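Local coordinates for protein putative cellulase CEL6 (Mycobacterium tuberculosis, PDB 1UP3) that probably hydrolyses internal beta-1,4-glucosidic bonds of cellulose as a family 6 endoglucanase, holding the sugar chain in a cleft of its catalytic domain, at residues R59-A64 with S111-I116; Y142-L147 with V179-G184; F185-S190 with I199-A204. One frame throughout, in Å; residues are numbered along the deposited sequence.

Contact 1. Residues R59-A64 with S111-I116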
loop_
_atom_site.group_PDB
_atom_site.type_symbol
_atom_site.label_atom_id
_atom_site.label_comp_id
_atom_site.label_asym_id
_atom_site.label_seq_id
_atom_site.Cartn_x
_atom_site.Cartn_y
_atom_site.Cartn_z
ATOM N N ARG A 59 0.526 -6.388 18.174
ATOM C CA ARG A 59 -0.009 -7.743 17.987
ATOM C C ARG A 59 0.395 -8.256 16.615
ATOM O O ARG A 59 0.875 -9.374 16.468
ATOM C CB ARG A 59 -1.546 -7.723 18.104
ATOM C CG ARG A 59 -2.228 -9.028 17.892
ATOM C CD ARG A 59 -3.738 -8.892 17.997
ATOM N NE ARG A 59 -4.402 -10.163 17.797
ATOM C CZ ARG A 59 -4.677 -10.665 16.610
ATOM N NH1 ARG A 59 -4.361 -10.002 15.512
ATOM N NH2 ARG A 59 -5.281 -11.834 16.511
ATOM N N TYR A 60 0.188 -7.435 15.596
ATOM C CA TYR A 60 0.442 -7.878 14.218
ATOM C C TYR A 60 1.940 -8.092 13.966
ATOM O O TYR A 60 2.343 -9.139 13.396
ATOM C CB TYR A 60 -0.142 -6.867 13.222
ATOM C CG TYR A 60 -0.237 -7.428 11.814
ATOM C CD1 TYR A 60 -1.372 -8.134 11.402
ATOM C CD2 TYR A 60 0.734 -7.183 10.880
ATOM C CE1 TYR A 60 -1.473 -8.628 10.128
ATOM C CE2 TYR A 60 0.627 -7.681 9.583
ATOM C CZ TYR A 60 -0.471 -8.404 9.231
ATOM O OH TYR A 60 -0.621 -8.885 7.934
ATOM N N THR A 61 2.766 -7.157 14.408
ATOM C CA THR A 61 4.211 -7.276 14.179
ATOM C C THR A 61 4.793 -8.431 15.011
ATOM O O THR A 61 5.689 -9.156 14.588
ATOM C CB THR A 61 4.981 -5.991 14.418
ATOM O OG1 THR A 61 4.844 -5.556 15.759
ATOM C CG2 THR A 61 4.443 -4.856 13.569
ATOM N N GLY A 62 4.255 -8.615 16.200
ATOM C CA GLY A 62 4.666 -9.724 17.044
ATOM C C GLY A 62 4.260 -11.077 16.470
ATOM O O GLY A 62 5.028 -12.050 16.569
ATOM N N ALA A 63 3.071 -11.161 15.856
ATOM C CA ALA A 63 2.640 -12.390 15.207
ATOM C C ALA A 63 3.521 -12.715 14.009
ATOM O O ALA A 63 3.885 -13.868 13.784
ATOM C CB ALA A 63 1.184 -12.299 14.767
ATOM N N ALA A 64 3.885 -11.683 13.264
ATOM C CA ALA A 64 4.741 -11.882 12.107
ATOM C C ALA A 64 6.108 -12.390 12.552
ATOM O O ALA A 64 6.639 -13.346 11.986
ATOM C CB ALA A 64 4.845 -10.600 11.324
ATOM N N SER A 111 10.538 -3.381 16.527
ATOM C CA SER A 111 10.224 -4.595 15.778
ATOM C C SER A 111 10.323 -4.409 14.271
ATOM O O SER A 111 10.082 -3.298 13.748
ATOM C CB SER A 111 8.845 -5.098 16.145
ATOM O OG SER A 111 8.784 -5.315 17.548
ATOM N N PRO A 112 10.683 -5.487 13.552
ATOM C CA PRO A 112 10.748 -5.418 12.086
ATOM C C PRO A 112 9.373 -5.164 11.487
ATOM O O PRO A 112 8.385 -5.768 11.903
ATOM C CB PRO A 112 11.218 -6.813 11.681
ATOM C CG PRO A 112 11.874 -7.314 12.859
ATOM C CD PRO A 112 11.100 -6.826 14.021
ATOM N N ALA A 113 9.304 -4.246 10.531
ATOM C CA ALA A 113 8.063 -3.992 9.805
ATOM C C ALA A 113 8.395 -3.255 8.518
ATOM O O ALA A 113 9.373 -2.502 8.456
ATOM C CB ALA A 113 7.039 -3.175 10.645
ATOM N N THR A 114 7.567 -3.471 7.520
ATOM C CA THR A 114 7.553 -2.680 6.302
ATOM C C THR A 114 6.301 -1.807 6.352
ATOM O O THR A 114 5.218 -2.316 6.651
ATOM C CB THR A 114 7.516 -3.630 5.124
ATOM O OG1 THR A 114 8.702 -4.425 5.098
ATOM C CG2 THR A 114 7.469 -2.880 3.763
ATOM N N ILE A 115 6.465 -0.493 6.189
ATOM C CA ILE A 115 5.361 0.451 6.333
ATOM C C ILE A 115 5.199 1.206 5.040
ATOM O O ILE A 115 6.154 1.816 4.577
ATOM C CB ILE A 115 5.578 1.447 7.481
ATOM C CG1 ILE A 115 6.031 0.735 8.770
ATOM C CG2 ILE A 115 4.296 2.276 7.711
ATOM C CD1 ILE A 115 5.049 -0.241 9.358
ATOM N N ILE A 116 3.997 1.131 4.478
ATOM C CA ILE A 116 3.602 1.887 3.294
ATOM C C ILE A 116 2.795 3.101 3.809
ATOM O O ILE A 116 1.716 2.955 4.385
ATOM C CB ILE A 116 2.758 1.052 2.359
ATOM C CG1 ILE A 116 3.419 -0.307 2.023
ATOM C CG2 ILE A 116 2.387 1.878 1.119
ATOM C CD1 ILE A 116 4.738 -0.149 1.351
HETATM O O HOH W 1 8.065 -8.141 13.172
#
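Thr61 lays its side chain against the run from Ser111 to Ala113 as that run enters strand 113-117. Its hydroxyl OG1 lies 4.0 Å from Ser111 CB, a van der Waals touch, while the methyl CG2 faces the methyl of Ala113, CG2 to CB 4.3 Å. Between them, Thr61 CB looks onto the carbonyl oxygen of Pro112 at 4.2 Å. With chi1 at 61°, OG1 sits between the backbone N and carbonyl carbon of its own residue, where it can turn back into helix 50-66 and hydrogen-bond to Val57 O even as it brushes Ser111 CB. No direct hydrogen bond crosses the contact. A water takes that role, giving one hydrogen to Thr61 O at 2.9 Å and the other to Pro112 O at 2.7 Å, and so ties the helix backbone to the strand entrance. The overlap is small, 106 Å² in all, and the nearest CA atoms, those of Thr61 and Ala113, are 6.7 Å apart. Leu108 of helix 94-108 packs on both Thr61 and Ala113, while strand 113-117 lies in the parallel sheet between strands 72-75 and 153-158; helix 50-66 therefore rests beside the start of this strand, sharing its cover with helix 94-108, as in the helix layer around the alpha/beta barrel of glycoside hydrolase family 6.

Contact 2. Residues Y142-L147 with V179-G184. With SO4 (sulfate ion), chain D.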
loop_
_atom_site.group_PDB
_atom_site.type_symbol
_atom_site.label_atom_id
_atom_site.label_comp_id
_atom_site.label_asym_id
_atom_site.label_seq_id
_atom_site.Cartn_x
_atom_site.Cartn_y
_atom_site.Cartn_z
ATOM N N TYR A 142 5.699 14.180 9.212
ATOM C CA TYR A 142 5.589 13.766 10.602
ATOM C C TYR A 142 5.627 12.228 10.713
ATOM O O TYR A 142 6.331 11.667 11.546
ATOM C CB TYR A 142 4.310 14.315 11.228
ATOM C CG TYR A 142 4.244 14.051 12.723
ATOM C CD1 TYR A 142 4.902 14.861 13.603
ATOM C CD2 TYR A 142 3.571 12.935 13.227
ATOM C CE1 TYR A 142 4.896 14.613 14.972
ATOM C CE2 TYR A 142 3.545 12.680 14.608
ATOM C CZ TYR A 142 4.243 13.526 15.463
ATOM O OH TYR A 142 4.267 13.331 16.844
ATOM N N ALA A 143 4.892 11.556 9.829
ATOM C CA ALA A 143 4.920 10.105 9.788
ATOM C C ALA A 143 6.320 9.565 9.540
ATOM O O ALA A 143 6.762 8.664 10.219
ATOM C CB ALA A 143 3.952 9.593 8.747
ATOM N N VAL A 144 7.037 10.112 8.573
ATOM C CA VAL A 144 8.377 9.671 8.269
ATOM C C VAL A 144 9.264 9.867 9.480
ATOM O O VAL A 144 9.979 8.951 9.908
ATOM C CB VAL A 144 8.972 10.417 7.049
ATOM C CG1 VAL A 144 10.459 10.136 6.912
ATOM C CG2 VAL A 144 8.245 10.018 5.762
ATOM N N ASP A 145 9.222 11.076 10.047
ATOM C CA ASP A 145 10.118 11.410 11.162
ATOM C C ASP A 145 9.858 10.547 12.385
ATOM O O ASP A 145 10.796 10.252 13.136
ATOM C CB ASP A 145 9.941 12.866 11.580
ATOM C CG ASP A 145 10.536 13.872 10.593
ATOM O OD1 ASP A 145 11.297 13.500 9.665
ATOM O OD2 ASP A 145 10.326 15.098 10.768
ATOM N N THR A 146 8.613 10.152 12.607
ATOM C CA THR A 146 8.229 9.410 13.820
ATOM C C THR A 146 8.400 7.915 13.656
ATOM O O THR A 146 8.873 7.227 14.565
ATOM C CB THR A 146 6.802 9.759 14.177
ATOM O OG1 THR A 146 6.699 11.196 14.266
ATOM C CG2 THR A 146 6.425 9.254 15.562
ATOM N N LEU A 147 7.979 7.395 12.515
ATOM C CA LEU A 147 8.029 5.966 12.264
ATOM C C LEU A 147 9.453 5.430 12.138
ATOM O O LEU A 147 9.708 4.286 12.558
ATOM C CB LEU A 147 7.197 5.555 11.052
ATOM C CG LEU A 147 5.703 5.858 11.149
ATOM C CD1 LEU A 147 5.081 5.791 9.774
ATOM C CD2 LEU A 147 5.023 4.897 12.150
ATOM N N VAL A 179 11.928 12.038 2.342
ATOM C CA VAL A 179 12.126 10.672 1.861
ATOM C C VAL A 179 13.529 10.099 2.163
ATOM O O VAL A 179 13.687 8.890 2.330
ATOM C CB VAL A 179 11.795 10.563 0.347
ATOM C CG1 VAL A 179 12.807 11.349 -0.488
ATOM C CG2 VAL A 179 11.737 9.126 -0.121
ATOM N N GLY A 180 14.525 10.979 2.200
ATOM C CA GLY A 180 15.886 10.648 2.589
ATOM C C GLY A 180 16.054 9.957 3.931
ATOM O O GLY A 180 17.036 9.212 4.129
ATOM N N ARG A 181 15.145 10.218 4.864
ATOM C CA ARG A 181 15.142 9.600 6.174
ATOM C C ARG A 181 14.490 8.203 6.138
ATOM O O ARG A 181 14.757 7.366 6.975
ATOM C CB ARG A 181 14.385 10.512 7.141
ATOM C CG ARG A 181 14.512 10.149 8.587
ATOM C CD ARG A 181 14.005 11.200 9.584
ATOM N NE ARG A 181 14.508 12.559 9.360
ATOM C CZ ARG A 181 15.753 12.981 9.595
ATOM N NH1 ARG A 181 16.691 12.153 10.045
ATOM N NH2 ARG A 181 16.072 14.250 9.358
ATOM N N ALA A 182 13.631 7.992 5.152
ATOM C CA ALA A 182 12.947 6.712 4.973
ATOM C C ALA A 182 13.797 5.813 4.064
ATOM O O ALA A 182 14.892 6.201 3.611
ATOM C CB ALA A 182 11.593 6.940 4.378
ATOM N N ARG A 183 13.316 4.598 3.791
ATOM C CA ARG A 183 13.975 3.740 2.810
ATOM C C ARG A 183 13.685 4.224 1.402
ATOM O O ARG A 183 14.534 4.096 0.514
ATOM C CB ARG A 183 13.530 2.280 2.986
ATOM C CG ARG A 183 14.141 1.292 2.023
ATOM C CD ARG A 183 15.663 1.188 2.090
ATOM N NE ARG A 183 16.157 0.240 1.101
ATOM C CZ ARG A 183 17.418 -0.025 0.856
ATOM N NH1 ARG A 183 18.375 0.571 1.558
ATOM N NH2 ARG A 183 17.737 -0.913 -0.080
ATOM N N GLY A 184 12.475 4.728 1.183
ATOM C CA GLY A 184 12.116 5.260 -0.117
ATOM C C GLY A 184 10.623 5.446 -0.290
ATOM O O GLY A 184 9.944 6.071 0.532
HETATM S S SO4 D . 21.508 -0.729 -0.468
HETATM O O1 SO4 D . 21.131 0.005 0.742
HETATM O O2 SO4 D . 20.420 -1.515 -1.059
HETATM O O3 SO4 D . 22.564 -1.690 -0.120
HETATM O O4 SO4 D . 22.045 0.219 -1.447
#
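Val144 and Ala182 form the close-packed part of this contact, and Asp145 with Arg181 its looser solvent side. Val144 is buried and reaches across with one methyl: CG1, anti to the backbone N, lies 4.2 Å from Ala182 CB and 4.0 Å from Arg181 CB. The same methyl therefore meets both the alanine side chain and the base of the arginine, near the place where the CA atoms of Val144 and Ala182 come to 6.4 Å. On the outer side the arginine runs out from that base and bends at chi3 (-50°), bringing NE to 3.4 Å from Asp145 OD1. The hydrogen bond within this salt bridge is weak: the N-H...O angle is 127°, and the carboxylate and guanidinium planes stand 68° apart, so the groups do not face each other as a flat two-bond pair. OD1 instead approaches the guanidinium edge near its plane, and also touches Arg181 CD. Two residues on, Arg183 turns to other partners. Its NH1 and NH2 bind two oxygens of a sulfate, probably from the crystallisation liquor, NH1 to O1 at 2.9 Å, and its NE makes a salt bridge with Asp255. Below these side chains, Val144 packs on Val157 and Ala182 on Val155, both of strand 153-158. In the family 6 alpha/beta barrel, the C-terminal end of helix 130-147 is thus joined to the loop that leads from helix 167-176 into strand 184-187, with helix 94-108 along another side of helix 130-147.

Contact 3. Residues F185-S190 with I199-A204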
loop_
_atom_site.group_PDB
_atom_site.type_symbol
_atom_site.label_atom_id
_atom_site.label_comp_id
_atom_site.label_asym_id
_atom_site.label_seq_id
_atom_site.Cartn_x
_atom_site.Cartn_y
_atom_site.Cartn_z
ATOM N N PHE A 185 10.119 4.931 -1.403
ATOM C CA PHE A 185 8.750 5.193 -1.808
ATOM C C PHE A 185 8.058 3.965 -2.426
ATOM O O PHE A 185 8.706 2.988 -2.751
ATOM C CB PHE A 185 8.728 6.397 -2.811
ATOM C CG PHE A 185 9.548 6.164 -4.044
ATOM C CD1 PHE A 185 10.909 6.423 -4.038
ATOM C CD2 PHE A 185 8.967 5.705 -5.237
ATOM C CE1 PHE A 185 11.685 6.223 -5.174
ATOM C CE2 PHE A 185 9.754 5.532 -6.369
ATOM C CZ PHE A 185 11.112 5.756 -6.329
ATOM N N SER A 186 6.729 4.046 -2.563
ATOM C CA SER A 186 5.951 2.973 -3.182
ATOM C C SER A 186 5.244 3.453 -4.410
ATOM O O SER A 186 4.874 4.631 -4.515
ATOM C CB SER A 186 4.946 2.357 -2.176
ATOM O OG SER A 186 4.135 3.352 -1.606
ATOM N N LEU A 187 5.078 2.531 -5.352
ATOM C CA LEU A 187 4.400 2.786 -6.635
ATOM C C LEU A 187 3.313 1.766 -6.945
ATOM O O LEU A 187 3.386 0.604 -6.535
ATOM C CB LEU A 187 5.406 2.687 -7.762
ATOM C CG LEU A 187 6.594 3.662 -7.770
ATOM C CD1 LEU A 187 7.571 3.320 -8.910
ATOM C CD2 LEU A 187 6.048 5.088 -7.903
ATOM N N ASN A 188 2.327 2.213 -7.720
ATOM C CA ASN A 188 1.297 1.348 -8.288
ATOM C C ASN A 188 0.275 0.821 -7.295
ATOM O O ASN A 188 -0.445 -0.127 -7.619
ATOM C CB ASN A 188 1.936 0.158 -9.028
ATOM C CG ASN A 188 1.176 -0.247 -10.310
ATOM O OD1 ASN A 188 0.531 0.581 -10.990
ATOM N ND2 ASN A 188 1.205 -1.526 -10.606
ATOM N N VAL A 189 0.229 1.406 -6.090
ATOM C CA VAL A 189 -0.640 0.871 -5.055
ATOM C C VAL A 189 -2.107 0.932 -5.510
ATOM O O VAL A 189 -2.621 1.992 -5.894
ATOM C CB VAL A 189 -0.419 1.556 -3.651
ATOM C CG1 VAL A 189 -1.463 1.053 -2.644
ATOM C CG2 VAL A 189 0.982 1.329 -3.157
ATOM N N SER A 190 -2.775 -0.210 -5.465
ATOM C CA SER A 190 -4.120 -0.351 -5.940
ATOM C C SER A 190 -4.312 -0.082 -7.410
ATOM O O SER A 190 -5.446 0.079 -7.822
ATOM C CB SER A 190 -5.109 0.481 -5.104
ATOM O OG SER A 190 -4.926 0.214 -3.737
ATOM N N ILE A 199 9.097 0.303 -13.027
ATOM C CA ILE A 199 10.560 0.326 -12.787
ATOM C C ILE A 199 11.180 1.541 -13.461
ATOM O O ILE A 199 12.013 2.254 -12.881
ATOM C CB ILE A 199 11.233 -0.985 -13.283
ATOM C CG1 ILE A 199 10.855 -2.157 -12.356
ATOM C CG2 ILE A 199 12.746 -0.836 -13.371
ATOM C CD1 ILE A 199 11.227 -3.516 -12.923
ATOM N N GLY A 200 10.793 1.814 -14.708
ATOM C CA GLY A 200 11.334 2.989 -15.358
ATOM C C GLY A 200 11.038 4.278 -14.591
ATOM O O GLY A 200 11.888 5.184 -14.492
ATOM N N TYR A 201 9.813 4.375 -14.087
ATOM C CA TYR A 201 9.380 5.545 -13.321
ATOM C C TYR A 201 10.103 5.623 -11.980
ATOM O O TYR A 201 10.598 6.709 -11.594
ATOM C CB TYR A 201 7.870 5.456 -13.139
ATOM C CG TYR A 201 7.176 6.624 -12.479
ATOM C CD1 TYR A 201 7.092 7.872 -13.108
ATOM C CD2 TYR A 201 6.542 6.467 -11.260
ATOM C CE1 TYR A 201 6.408 8.926 -12.545
ATOM C CE2 TYR A 201 5.890 7.516 -10.669
ATOM C CZ TYR A 201 5.788 8.740 -11.320
ATOM O OH TYR A 201 5.114 9.763 -10.676
ATOM N N GLY A 202 10.208 4.477 -11.309
ATOM C CA GLY A 202 10.907 4.372 -10.041
ATOM C C GLY A 202 12.383 4.733 -10.134
ATOM O O GLY A 202 12.941 5.419 -9.281
ATOM N N GLU A 203 13.046 4.253 -11.175
ATOM C CA GLU A 203 14.445 4.583 -11.333
ATOM C C GLU A 203 14.611 6.078 -11.570
ATOM O O GLU A 203 15.595 6.646 -11.116
ATOM C CB GLU A 203 15.066 3.747 -12.461
ATOM C CG GLU A 203 15.133 2.242 -12.141
ATOM C CD GLU A 203 15.908 1.870 -10.896
ATOM O OE1 GLU A 203 17.041 2.395 -10.734
ATOM O OE2 GLU A 203 15.417 1.018 -10.085
ATOM N N ALA A 204 13.679 6.707 -12.281
ATOM C CA ALA A 204 13.717 8.156 -12.513
ATOM C C ALA A 204 13.564 8.919 -11.204
ATOM O O ALA A 204 14.365 9.835 -10.901
ATOM C CB ALA A 204 12.673 8.575 -13.494
#
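Strand 185-187 and helix 199-204 run nearly antiparallel, their segment axes at 157° and 9.8 Å apart at closest, with Leu187 and Gly202 nearest in the backbone, CA to CA 7.5 Å. They are the first strand and the helix of a beta-alpha-beta unit that returns to strand 213-217. The side chains of Phe185 and Leu187, on the same side of the strand, both reach Gly202. Leu187 CD1 rests 3.7 Å from Gly202 CA, directly against the backbone of the helix. The other methyl, CD2, meets the edge of the Tyr201 ring, 3.7 Å from CD2 of the tyrosine and near the ring plane, so the leucine straddles the helix surface with one branch on the glycine and one on the aromatic edge. Tyr201 brings its ring here with CG anti to the backbone N (chi1 -175°), and its hydroxyl bonds to Leu165 O. Phe185, whose chi1 of 59° places CG between its backbone N and carbonyl carbon, points its ring edge at the same glycine, with CZ 3.5 Å from Gly202 O and Gly202 CA in the ring plane. Its ring also meets that of Tyr214 on strand 213-217. Val189, just after the strand, touches a bound glucose, and the Leu187 side chain is about 10 Å from one, so the packing lies close to the sugar site. With no hydrogen bond or charge pair across it, the contact depends on shape: Phe185 and Leu187 fit against Gly202 and the edge of the Tyr201 ring.

How the contacts relate
Contacts 1 and 3 each set a helix against the same parallel sheet; contact 2 joins a helix to the loop before one of its strands. Contact 3 is buried and wholly apolar between side chains, inside one beta-alpha-beta unit. Contacts 1 and 2 are only partly buried, and each adds a polar link: a bridging water between backbone carbonyls in contact 1, a salt bridge with a weak hydrogen bond in contact 2. Single packing touches tie contact 1 to the others: in the conformer given, Ile115 packs on Leu147 of contact 2, and Ile116 CG2 meets Ser186 OG of contact 3. Contacts 2 and 3 only adjoin in sequence, Gly184 running into Phe185.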